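Local atomic coordinates of (R)-specific secondary-alkylsulfatase (Pseudomonas sp., PDB entry 4AXH), a protein that hydrolyses (R)-secondary-alkyl sulfates to (S)-alcohols and sulfate with strict inversion of configuration, using a pair of zinc ions. Residues 136-148 and 160-172. Residues are numbered along the deposited sequence; the frame is centred on the assembly and turned at random.
Sequences TIIEGDSGLVLID and LDLYFQHRPKKPI
Glu139, just past the end of strand 135-138, reaches across to Tyr163, in the last turn of helix 153-164, and Arg167, in the segment that follows. Its chain runs extended beyond CG, and Arg167 takes the carboxylate side-on, one nitrogen to each oxygen: NH2 lies 2.5 Å from Glu139 OE1, and NE donates to OE2 over 2.8 Å, on that oxygen's syn lone pair. The carboxylate and guanidinium planes are tilted by only 28°. Arg167 achieves this by doubling back at its second and third torsions; its CB, placed by the backbone, lies over the rim of one face of the Tyr163 ring. From the anti side of OE2 comes the Tyr163 hydroxyl, its OH donating to that oxygen at 2.5 Å.

The tyrosine ring is directed at the strands by CG standing anti to the backbone N (chi1 172°). Ile137 covers the face opposite Arg167, with CG2 making a CH-pi contact 3.9 Å from the ring centroid. Leu144, on the neighbouring strand 144-147, rests CD1 against both aromatic side chains where they meet, 3.8 Å from Tyr163 CE2 and 3.6 Å from Phe164 CZ. Farther along, Leu146 CD2 meets Leu160 CD1 and Ile172 CD1.

These contacts lie within a beta-alpha-beta unit of the metallo-beta-lactamase fold, where helix 153-164 links the parallel neighbours 144-147 and 172-176. Lys170 NZ, 4.3 Å from Glu139 OE1, adds a positive charge short of a salt bridge. Gripped by three donor bonds beside the apolar contacts of Ile137, Leu144 and Leu146, the Glu139 carboxylate is held against rotation and probably stabilised as the anion.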
ATOM      1  N   THR A 136      29.761  11.040   5.479  1.00 27.77           N
ATOM      2  CA  THR A 136      30.981  10.484   4.897  1.00 28.59           C
ATOM      3  C   THR A 136      31.816  11.664   4.341  1.00 35.09           C
ATOM      4  O   THR A 136      31.296  12.472   3.564  1.00 35.21           O
ATOM      5  CB  THR A 136      30.628   9.485   3.809  1.00 39.10           C
ATOM      6  OG1 THR A 136      29.754   8.472   4.345  1.00 35.47           O
ATOM      7  CG2 THR A 136      31.866   8.890   3.151  1.00 38.81           C
ATOM      8  N   ILE A 137      33.076  11.785   4.779  1.00 31.77           N
ATOM      9  CA  ILE A 137      33.969  12.842   4.314  1.00 31.67           C
ATOM     10  C   ILE A 137      35.095  12.279   3.460  1.00 35.99           C
ATOM     11  O   ILE A 137      35.988  11.631   3.991  1.00 36.74           O
ATOM     12  CB  ILE A 137      34.507  13.757   5.441  1.00 33.84           C
ATOM     13  CG1 ILE A 137      33.369  14.342   6.269  1.00 33.05           C
ATOM     14  CG2 ILE A 137      35.367  14.868   4.827  1.00 34.67           C
ATOM     15  CD1 ILE A 137      33.680  14.545   7.714  1.00 36.72           C
ATOM     16  N   ILE A 138      35.049  12.535   2.151  1.00 32.91           N
ATOM     17  CA  ILE A 138      36.077  12.122   1.187  1.00 33.09           C
ATOM     18  C   ILE A 138      36.996  13.323   1.006  1.00 38.22           C
ATOM     19  O   ILE A 138      36.522  14.433   0.737  1.00 37.41           O
ATOM     20  CB  ILE A 138      35.502  11.669  -0.190  1.00 36.39           C
ATOM     21  CG1 ILE A 138      34.244  10.812  -0.068  1.00 37.66           C
ATOM     22  CG2 ILE A 138      36.548  10.977  -1.037  1.00 37.25           C
ATOM     23  CD1 ILE A 138      33.347  10.840  -1.351  1.00 41.33           C
ATOM     24  N   GLU A 139      38.310  13.107   1.138  1.00 36.39           N
ATOM     25  CA  GLU A 139      39.286  14.180   0.946  1.00 36.12           C
ATOM     26  C   GLU A 139      39.373  14.740  -0.485  1.00 49.87           C
ATOM     27  O   GLU A 139      38.544  15.590  -0.845  1.00 53.90           O
ATOM     28  CB  GLU A 139      40.603  13.919   1.663  1.00 35.33           C
ATOM     29  CG  GLU A 139      40.411  14.304   3.123  1.00 26.86           C
ATOM     30  CD  GLU A 139      41.373  13.849   4.190  1.00 35.61           C
ATOM     31  OE1 GLU A 139      42.481  13.364   3.862  1.00 46.03           O
ATOM     32  OE2 GLU A 139      41.055  14.088   5.374  1.00 30.39           O
ATOM     33  N   GLY A 140      40.270  14.246  -1.312  1.00 47.91           N
ATOM     34  CA  GLY A 140      40.327  14.781  -2.669  1.00 48.50           C
ATOM     35  C   GLY A 140      41.324  15.906  -2.842  1.00 52.08           C
ATOM     36  O   GLY A 140      41.857  16.437  -1.853  1.00 51.55           O
ATOM     37  N   ASP A 141      41.569  16.269  -4.121  1.00 48.85           N
ATOM     38  CA  ASP A 141      42.552  17.262  -4.582  1.00 48.66           C
ATOM     39  C   ASP A 141      42.654  18.578  -3.809  1.00 55.68           C
ATOM     40  O   ASP A 141      43.655  18.782  -3.111  1.00 56.02           O
ATOM     41  CB  ASP A 141      42.505  17.452  -6.116  1.00 49.29           C
ATOM     42  CG  ASP A 141      42.916  16.222  -6.928  1.00 57.71           C
ATOM     43  OD1 ASP A 141      43.586  15.314  -6.358  1.00 57.51           O
ATOM     44  OD2 ASP A 141      42.623  16.189  -8.140  1.00 59.79           O
ATOM     45  N   SER A 142      41.623  19.449  -3.905  1.00 54.11           N
ATOM     46  CA  SER A 142      41.612  20.766  -3.257  1.00 54.61           C
ATOM     47  C   SER A 142      40.767  20.870  -1.977  1.00 59.07           C
ATOM     48  O   SER A 142      41.275  21.326  -0.952  1.00 59.48           O
ATOM     49  CB  SER A 142      41.230  21.858  -4.254  1.00 57.98           C
ATOM     50  OG  SER A 142      39.967  21.640  -4.862  1.00 65.00           O
ATOM     51  N   GLY A 143      39.496  20.468  -2.057  1.00 53.26           N
ATOM     52  CA  GLY A 143      38.571  20.560  -0.937  1.00 51.21           C
ATOM     53  C   GLY A 143      38.085  19.226  -0.435  1.00 50.00           C
ATOM     54  O   GLY A 143      38.873  18.285  -0.335  1.00 48.43           O
ATOM     55  N   LEU A 144      36.780  19.159  -0.099  1.00 43.05           N
ATOM     56  CA  LEU A 144      36.113  17.981   0.459  1.00 40.13           C
ATOM     57  C   LEU A 144      34.878  17.596  -0.311  1.00 43.26           C
ATOM     58  O   LEU A 144      34.093  18.454  -0.735  1.00 43.94           O
ATOM     59  CB  LEU A 144      35.694  18.206   1.930  1.00 39.01           C
ATOM     60  CG  LEU A 144      36.753  18.610   2.964  1.00 42.64           C
ATOM     61  CD1 LEU A 144      36.101  18.898   4.277  1.00 42.75           C
ATOM     62  CD2 LEU A 144      37.793  17.539   3.176  1.00 42.39           C
ATOM     63  N   VAL A 145      34.677  16.286  -0.462  1.00 38.08           N
ATOM     64  CA  VAL A 145      33.465  15.747  -1.067  1.00 36.37           C
ATOM     65  C   VAL A 145      32.732  15.004   0.004  1.00 37.78           C
ATOM     66  O   VAL A 145      33.295  14.148   0.685  1.00 37.20           O
ATOM     67  CB  VAL A 145      33.586  15.051  -2.445  1.00 39.54           C
ATOM     68  CG1 VAL A 145      34.837  14.210  -2.533  1.00 40.50           C
ATOM     69  CG2 VAL A 145      32.336  14.253  -2.809  1.00 37.98           C
ATOM     70  N   LEU A 146      31.517  15.465   0.256  1.00 32.17           N
ATOM     71  CA  LEU A 146      30.675  14.969   1.320  1.00 29.50           C
ATOM     72  C   LEU A 146      29.538  14.127   0.801  1.00 35.99           C
ATOM     73  O   LEU A 146      28.904  14.447  -0.206  1.00 35.67           O
ATOM     74  CB  LEU A 146      30.110  16.172   2.062  1.00 27.31           C
ATOM     75  CG  LEU A 146      30.716  16.583   3.357  1.00 29.40           C
ATOM     76  CD1 LEU A 146      32.184  16.865   3.237  1.00 29.17           C
ATOM     77  CD2 LEU A 146      30.002  17.792   3.881  1.00 29.73           C
ATOM     78  N   ILE A 147      29.268  13.040   1.495  1.00 34.25           N
ATOM     79  CA  ILE A 147      28.084  12.242   1.199  1.00 32.83           C
ATOM     80  C   ILE A 147      27.214  12.358   2.424  1.00 32.04           C
ATOM     81  O   ILE A 147      27.620  11.955   3.509  1.00 29.10           O
ATOM     82  CB  ILE A 147      28.202  10.843   0.484  1.00 35.40           C
ATOM     83  CG1 ILE A 147      27.208   9.821   1.015  1.00 35.89           C
ATOM     84  CG2 ILE A 147      29.627  10.274   0.337  1.00 34.13           C
ATOM     85  CD1 ILE A 147      25.887   9.945   0.408  1.00 43.74           C
ATOM     86  N   ASP A 148      26.116  13.120   2.251  1.00 27.39           N
ATOM     87  CA  ASP A 148      25.094  13.526   3.201  1.00 26.06           C
ATOM     88  C   ASP A 148      25.493  14.657   4.131  1.00 31.95           C
ATOM     89  O   ASP A 148      26.689  14.943   4.325  1.00 29.85           O
ATOM     90  CB  ASP A 148      24.369  12.349   3.867  1.00 27.41           C
ATOM     91  CG  ASP A 148      23.607  11.518   2.863  1.00 28.57           C
ATOM     92  OD1 ASP A 148      23.347  12.024   1.755  1.00 26.09           O
ATOM     93  OD2 ASP A 148      23.302  10.352   3.169  1.00 31.41           O
ATOM     94  N   LEU A 160      31.374  18.421  11.119  1.00 32.78           N
ATOM     95  CA  LEU A 160      32.417  19.123  10.383  1.00 32.16           C
ATOM     96  C   LEU A 160      33.443  19.793  11.337  1.00 31.86           C
ATOM     97  O   LEU A 160      34.631  19.821  11.019  1.00 33.20           O
ATOM     98  CB  LEU A 160      31.734  20.155   9.503  1.00 32.87           C
ATOM     99  CG  LEU A 160      32.255  20.308   8.103  1.00 38.00           C
ATOM    100  CD1 LEU A 160      31.747  19.225   7.200  1.00 37.56           C
ATOM    101  CD2 LEU A 160      31.847  21.661   7.549  1.00 42.79           C
ATOM    102  N   ASP A 161      33.003  20.278  12.514  1.00 25.37           N
ATOM    103  CA  ASP A 161      33.888  20.892  13.511  1.00 25.97           C
ATOM    104  C   ASP A 161      34.880  19.871  14.076  1.00 36.03           C
ATOM    105  O   ASP A 161      36.091  20.175  14.184  1.00 39.30           O
ATOM    106  CB  ASP A 161      33.086  21.545  14.665  1.00 27.36           C
ATOM    107  CG  ASP A 161      32.582  22.965  14.421  1.00 44.19           C
ATOM    108  OD1 ASP A 161      33.086  23.625  13.474  1.00 48.69           O
ATOM    109  OD2 ASP A 161      31.750  23.454  15.233  1.00 45.75           O
ATOM    110  N   LEU A 162      34.351  18.661  14.443  1.00 30.30           N
ATOM    111  CA  LEU A 162      35.076  17.519  14.994  1.00 28.71           C
ATOM    112  C   LEU A 162      36.065  17.009  13.969  1.00 32.76           C
ATOM    113  O   LEU A 162      37.194  16.709  14.340  1.00 33.59           O
ATOM    114  CB  LEU A 162      34.097  16.420  15.435  1.00 28.23           C
ATOM    115  CG  LEU A 162      34.657  15.073  15.925  1.00 31.61           C
ATOM    116  CD1 LEU A 162      35.493  15.231  17.172  1.00 31.88           C
ATOM    117  CD2 LEU A 162      33.518  14.088  16.166  1.00 30.86           C
ATOM    118  N   TYR A 163      35.676  16.986  12.687  1.00 28.56           N
ATOM    119  CA  TYR A 163      36.549  16.593  11.588  1.00 29.39           C
ATOM    120  C   TYR A 163      37.709  17.575  11.430  1.00 37.17           C
ATOM    121  O   TYR A 163      38.864  17.145  11.264  1.00 38.01           O
ATOM    122  CB  TYR A 163      35.772  16.503  10.269  1.00 31.16           C
ATOM    123  CG  TYR A 163      36.650  16.279   9.058  1.00 35.04           C
ATOM    124  CD1 TYR A 163      37.077  14.997   8.702  1.00 36.95           C
ATOM    125  CD2 TYR A 163      37.042  17.345   8.249  1.00 36.30           C
ATOM    126  CE1 TYR A 163      37.882  14.785   7.577  1.00 39.19           C
ATOM    127  CE2 TYR A 163      37.860  17.148   7.129  1.00 36.67           C
ATOM    128  CZ  TYR A 163      38.276  15.865   6.798  1.00 44.50           C
ATOM    129  OH  TYR A 163      39.074  15.657   5.701  1.00 42.53           O
ATOM    130  N   PHE A 164      37.415  18.889  11.440  1.00 33.85           N
ATOM    131  CA  PHE A 164      38.474  19.891  11.270  1.00 33.12           C
ATOM    132  C   PHE A 164      39.444  19.947  12.445  1.00 39.40           C
ATOM    133  O   PHE A 164      40.596  20.325  12.256  1.00 40.71           O
ATOM    134  CB  PHE A 164      37.907  21.270  10.878  1.00 33.94           C
ATOM    135  CG  PHE A 164      37.301  21.299   9.494  1.00 33.55           C
ATOM    136  CD1 PHE A 164      37.960  20.704   8.412  1.00 33.93           C
ATOM    137  CD2 PHE A 164      36.098  21.965   9.258  1.00 31.99           C
ATOM    138  CE1 PHE A 164      37.409  20.741   7.136  1.00 33.72           C
ATOM    139  CE2 PHE A 164      35.532  21.982   7.982  1.00 33.61           C
ATOM    140  CZ  PHE A 164      36.191  21.371   6.926  1.00 32.21           C
ATOM    141  N   GLN A 165      39.004  19.500  13.643  1.00 35.83           N
ATOM    142  CA  GLN A 165      39.860  19.450  14.827  1.00 35.16           C
ATOM    143  C   GLN A 165      40.987  18.391  14.706  1.00 40.43           C
ATOM    144  O   GLN A 165      41.933  18.428  15.506  1.00 40.80           O
ATOM    145  CB  GLN A 165      39.029  19.203  16.077  1.00 35.44           C
ATOM    146  CG  GLN A 165      38.595  20.483  16.760  1.00 61.05           C
ATOM    147  CD  GLN A 165      37.335  20.310  17.566  1.00 86.91           C
ATOM    148  OE1 GLN A 165      36.339  21.005  17.347  1.00 79.10           O
ATOM    149  NE2 GLN A 165      37.351  19.389  18.529  1.00 83.92           N
ATOM    150  N   HIS A 166      40.898  17.473  13.702  1.00 35.52           N
ATOM    151  CA  HIS A 166      41.843  16.373  13.507  1.00 35.99           C
ATOM    152  C   HIS A 166      42.357  16.262  12.107  1.00 48.63           C
ATOM    153  O   HIS A 166      43.344  15.561  11.863  1.00 51.55           O
ATOM    154  CB  HIS A 166      41.214  15.043  13.942  1.00 36.19           C
ATOM    155  CG  HIS A 166      40.832  15.038  15.387  1.00 39.09           C
ATOM    156  ND1 HIS A 166      39.599  15.526  15.808  1.00 40.55           N
ATOM    157  CD2 HIS A 166      41.570  14.712  16.474  1.00 40.20           C
ATOM    158  CE1 HIS A 166      39.621  15.467  17.131  1.00 39.84           C
ATOM    159  NE2 HIS A 166      40.780  14.975  17.581  1.00 40.05           N
ATOM    160  N   ARG A 167      41.698  16.946  11.169  1.00 47.75           N
ATOM    161  CA  ARG A 167      42.096  16.919   9.765  1.00 47.36           C
ATOM    162  C   ARG A 167      42.320  18.332   9.195  1.00 51.77           C
ATOM    163  O   ARG A 167      41.925  19.312   9.843  1.00 51.19           O
ATOM    164  CB  ARG A 167      41.105  16.086   8.935  1.00 47.60           C
ATOM    165  CG  ARG A 167      41.132  14.587   9.278  1.00 58.26           C
ATOM    166  CD  ARG A 167      42.472  13.913   9.039  1.00 56.15           C
ATOM    167  NE  ARG A 167      42.744  13.799   7.607  1.00 65.30           N
ATOM    168  CZ  ARG A 167      43.961  13.820   7.080  1.00 68.62           C
ATOM    169  NH1 ARG A 167      45.024  13.944   7.860  1.00 39.85           N
ATOM    170  NH2 ARG A 167      44.122  13.726   5.767  1.00 55.70           N
ATOM    171  N   PRO A 168      43.017  18.488   8.042  1.00 49.11           N
ATOM    172  CA  PRO A 168      43.276  19.848   7.547  1.00 48.30           C
ATOM    173  C   PRO A 168      42.020  20.550   7.049  1.00 45.02           C
ATOM    174  O   PRO A 168      41.181  19.947   6.379  1.00 44.21           O
ATOM    175  CB  PRO A 168      44.299  19.639   6.420  1.00 50.54           C
ATOM    176  CG  PRO A 168      44.032  18.258   5.927  1.00 55.96           C
ATOM    177  CD  PRO A 168      43.628  17.472   7.153  1.00 51.36           C
ATOM    178  N   LYS A 169      41.943  21.831   7.395  1.00 37.24           N
ATOM    179  CA  LYS A 169      40.887  22.758   7.036  0.50 36.10           C
ATOM    180  C   LYS A 169      40.880  23.075   5.547  1.00 38.22           C
ATOM    181  O   LYS A 169      41.844  23.636   5.055  1.00 39.73           O
ATOM    182  CB  LYS A 169      41.037  24.032   7.863  0.50 37.22           C
ATOM    183  CG  LYS A 169      39.838  24.915   7.773  0.50 35.57           C
ATOM    184  CD  LYS A 169      38.515  24.146   7.766  0.50 32.31           C
ATOM    185  CE  LYS A 169      37.775  24.329   6.479  0.50 29.85           C
ATOM    186  NZ  LYS A 169      36.467  24.934   6.681  0.50 36.59           N
ATOM    187  N   LYS A 170      39.827  22.680   4.838  1.00 34.22           N
ATOM    188  CA  LYS A 170      39.672  22.783   3.377  0.50 34.11           C
ATOM    189  C   LYS A 170      38.229  23.177   3.056  1.00 38.87           C
ATOM    190  O   LYS A 170      37.351  22.900   3.875  1.00 41.58           O
ATOM    191  CB  LYS A 170      39.926  21.391   2.706  0.50 36.07           C
ATOM    192  CG  LYS A 170      41.255  20.684   3.017  0.50 37.58           C
ATOM    193  CD  LYS A 170      41.393  19.372   2.245  0.50 46.81           C
ATOM    194  CE  LYS A 170      41.732  18.181   3.133  0.50 47.14           C
ATOM    195  NZ  LYS A 170      42.900  17.405   2.610  0.50 28.33           N
ATOM    196  N   PRO A 171      37.895  23.754   1.867  1.00 33.62           N
ATOM    197  CA  PRO A 171      36.472  24.034   1.612  1.00 31.97           C
ATOM    198  C   PRO A 171      35.718  22.754   1.304  1.00 34.92           C
ATOM    199  O   PRO A 171      36.308  21.691   1.351  1.00 36.47           O
ATOM    200  CB  PRO A 171      36.518  24.955   0.374  1.00 32.98           C
ATOM    201  CG  PRO A 171      37.761  24.568  -0.340  1.00 36.88           C
ATOM    202  CD  PRO A 171      38.742  24.202   0.719  1.00 33.42           C
ATOM    203  N   ILE A 172      34.448  22.880   0.909  1.00 31.13           N
ATOM    204  CA  ILE A 172      33.557  21.818   0.462  1.00 29.43           C
ATOM    205  C   ILE A 172      33.326  22.089  -1.004  1.00 36.34           C
ATOM    206  O   ILE A 172      32.747  23.119  -1.362  1.00 36.68           O
ATOM    207  CB  ILE A 172      32.253  21.783   1.300  1.00 31.14           C
ATOM    208  CG1 ILE A 172      32.580  21.375   2.761  1.00 31.70           C
ATOM    209  CG2 ILE A 172      31.213  20.861   0.662  1.00 28.27           C
ATOM    210  CD1 ILE A 172      31.507  21.653   3.814  1.00 28.22           C
TER